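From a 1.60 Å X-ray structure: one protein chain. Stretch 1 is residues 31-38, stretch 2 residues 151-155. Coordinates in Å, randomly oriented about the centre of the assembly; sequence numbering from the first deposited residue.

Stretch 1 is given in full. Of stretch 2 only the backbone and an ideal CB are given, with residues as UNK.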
# COMPACT_ATOMS: atom_id res chain seq x y z
N VAL A 31 7.55 14.10 8.32
CA VAL A 31 8.70 13.31 7.89
C VAL A 31 8.51 11.88 8.40
O VAL A 31 8.62 11.62 9.60
CB VAL A 31 10.01 13.92 8.40
CG1 VAL A 31 11.25 13.12 7.87
CG2 VAL A 31 10.08 15.45 8.05
N PHE A 32 8.31 10.95 7.46
CA PHE A 32 8.16 9.55 7.80
C PHE A 32 8.79 8.78 6.64
O PHE A 32 8.14 8.33 5.70
CB PHE A 32 6.70 9.16 8.06
CG PHE A 32 6.59 7.92 8.90
CD1 PHE A 32 6.50 8.02 10.26
CD2 PHE A 32 6.66 6.66 8.35
CE1 PHE A 32 6.45 6.87 11.04
CE2 PHE A 32 6.59 5.51 9.14
CZ PHE A 32 6.50 5.63 10.46
N ASP A 33 10.09 8.61 6.72
CA ASP A 33 10.89 8.10 5.60
C ASP A 33 12.09 7.36 6.18
O ASP A 33 12.16 7.14 7.39
CB ASP A 33 11.27 9.25 4.66
CG ASP A 33 12.08 10.33 5.35
OD1 ASP A 33 12.75 10.06 6.35
OD2 ASP A 33 12.02 11.47 4.86
N GLN A 34 13.08 6.99 5.34
CA GLN A 34 14.18 6.18 5.87
C GLN A 34 14.93 6.88 7.01
O GLN A 34 15.52 6.22 7.88
CB GLN A 34 15.18 5.84 4.75
CG GLN A 34 15.91 4.49 4.89
CD GLN A 34 14.99 3.30 5.19
OE1 GLN A 34 15.05 2.69 6.26
NE2 GLN A 34 14.10 2.98 4.24
N SER A 35 14.95 8.21 7.01
CA SER A 35 15.66 8.95 8.04
C SER A 35 15.11 8.75 9.45
O SER A 35 15.76 9.17 10.42
CB SER A 35 15.67 10.45 7.67
OG SER A 35 14.42 11.05 7.88
N VAL A 36 13.91 8.18 9.60
CA VAL A 36 13.27 8.09 10.90
C VAL A 36 13.49 6.74 11.57
O VAL A 36 13.12 6.55 12.74
CB VAL A 36 11.76 8.41 10.79
CG1 VAL A 36 11.46 9.64 9.87
CG2 VAL A 36 10.95 7.18 10.36
N VAL A 37 14.14 5.81 10.88
CA VAL A 37 14.42 4.48 11.41
C VAL A 37 15.71 4.54 12.22
O VAL A 37 16.70 5.15 11.80
CB VAL A 37 14.49 3.47 10.26
CG1 VAL A 37 14.70 2.02 10.76
CG2 VAL A 37 13.23 3.59 9.38
N THR A 38 15.66 4.02 13.44
CA THR A 38 16.81 4.02 14.34
C THR A 38 17.22 2.60 14.68
O THR A 38 16.55 1.63 14.33
CB THR A 38 16.54 4.77 15.65
OG1 THR A 38 15.83 3.91 16.56
CG2 THR A 38 15.78 6.03 15.42
N UNK A 151 9.53 -5.21 10.39
CA UNK A 151 10.05 -4.42 11.50
C UNK A 151 10.53 -3.04 11.05
O UNK A 151 10.78 -2.20 11.91
CB UNK A 151 11.20 -5.17 12.18
N UNK A 152 10.71 -2.82 9.73
CA UNK A 152 10.99 -1.51 9.16
C UNK A 152 9.65 -0.87 8.77
O UNK A 152 9.00 -1.35 7.83
CB UNK A 152 11.93 -1.62 7.96
N UNK A 153 9.20 0.20 9.45
CA UNK A 153 7.89 0.79 9.10
C UNK A 153 7.85 1.41 7.71
O UNK A 153 6.75 1.69 7.19
CB UNK A 153 7.51 1.86 10.13
N UNK A 154 9.02 1.65 7.11
CA UNK A 154 9.12 2.20 5.76
C UNK A 154 9.05 1.12 4.70
O UNK A 154 8.80 1.43 3.53
CB UNK A 154 10.42 2.99 5.60
N UNK A 155 9.27 -0.14 5.07
CA UNK A 155 8.93 -1.26 4.20
C UNK A 155 7.47 -1.67 4.39
O UNK A 155 6.74 -1.97 3.41
CB UNK A 155 9.85 -2.45 4.47

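Position 151 lies beyond the reach of stretch 1: nothing there comes within 5.5 Å of its ideal CB, and phi/psi of -65/-15 suit almost any residue. The visible atoms therefore leave the choice wide. The deposited residue is Asn 151, whose side-chain amide finds its hydrogen bonds elsewhere in the structure.

At position 152 the CA-to-CB bond runs sideways to stretch 1, and the nearest atom to the ideal CB is Val 37 CG1, 5.4 Å away. The end of a side chain could still come nearer to the methyls of Val 37 and the amide end of Gln 34. The backbone offers another clue: phi/psi of -92/111 precede three residues with helical angles, and the amide N of position 154 lies within reach of a short side chain. Asp, Asn, Ser or Thr could accept a hydrogen bond from it. The residue is Asp 152, with chi1 in the t well. Asp 152 OD1 accepts a hydrogen bond from the backbone N of position 154 at 2.9 Å, which fixes the carboxylate at the start of the turn, and the same OD1 lies 3.8 Å from Val 37 CG2. Towards Gln 34 the contact is mere proximity: Gln 34 OE1 and Asp 152 OD2 are 3.4 Å apart, but both are acceptors as modelled, so no hydrogen bond joins them.

Position 153 points its CB toward stretch 1, where the ideal CB sits 3.9 Å from Phe 32 CE2. An aromatic ring so near favours a compact apolar group, such as Ala, Val or Pro. The phi of -65° is one that proline's ring requires, and the extended conformation of the preceding residue is also comfortable before proline, so Pro becomes a strong candidate. Pro 153 is indeed found, its ring in the C-gamma endo pucker. Pro 153 CB meets the edge of the phenyl ring, 4.0 Å from Phe 32 CE2, while Pro 153 CD lies 4.3 Å from Val 37 CG2. Lacking an amide hydrogen, proline leaves no donor to satisfy here.

Position 154 faces stretch 1 most fully. Its CB points toward a hollow bordered by Phe 32, the backbone of Asp 33, Gln 34 and Val 37; the ideal CB is 3.9 Å from Gln 34 NE2 and 4.7 Å from Val 37 CG2. A medium-sized apolar side chain suits it, with Leu, Ile, Val or Met all plausible. Ile 154 buries the largest area of the stretch. Its chi1 and chi2, both m, carry CD1 to 3.5 Å from Phe 32 CD2, and CG1 packs 3.8 Å from Val 37 CG2 and 3.6 Å from Asp 33 O. The other branch ends in CG2, 3.7 Å from Gln 34 NE2.

Position 155 directs its CB sideways, with nothing of stretch 1 within 5.5 Å, so many side chains would fit. Ile 155 occupies it, and its N makes a weak hydrogen bond to Asp 152 O.

Stretch 2 151-155: NDPII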
# COMPACT_ATOMS: atom_id res chain seq x y z
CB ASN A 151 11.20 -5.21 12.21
CG ASN A 151 10.67 -6.13 13.34
OD1 ASN A 151 9.92 -5.70 14.22
ND2 ASN A 151 11.08 -7.39 13.31
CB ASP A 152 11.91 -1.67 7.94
CG ASP A 152 12.39 -0.35 7.35
OD1 ASP A 152 11.72 0.68 7.54
OD2 ASP A 152 13.45 -0.32 6.67
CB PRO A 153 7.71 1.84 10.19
CG PRO A 153 9.15 2.35 10.41
CD PRO A 153 9.96 1.03 10.42
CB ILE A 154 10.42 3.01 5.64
CG1 ILE A 154 10.50 4.02 6.79
CG2 ILE A 154 10.51 3.70 4.30
CD1 ILE A 154 9.32 5.01 6.83
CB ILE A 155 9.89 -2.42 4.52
CG1 ILE A 155 11.33 -2.07 4.09
CG2 ILE A 155 9.44 -3.77 3.89
CD1 ILE A 155 12.37 -3.10 4.50
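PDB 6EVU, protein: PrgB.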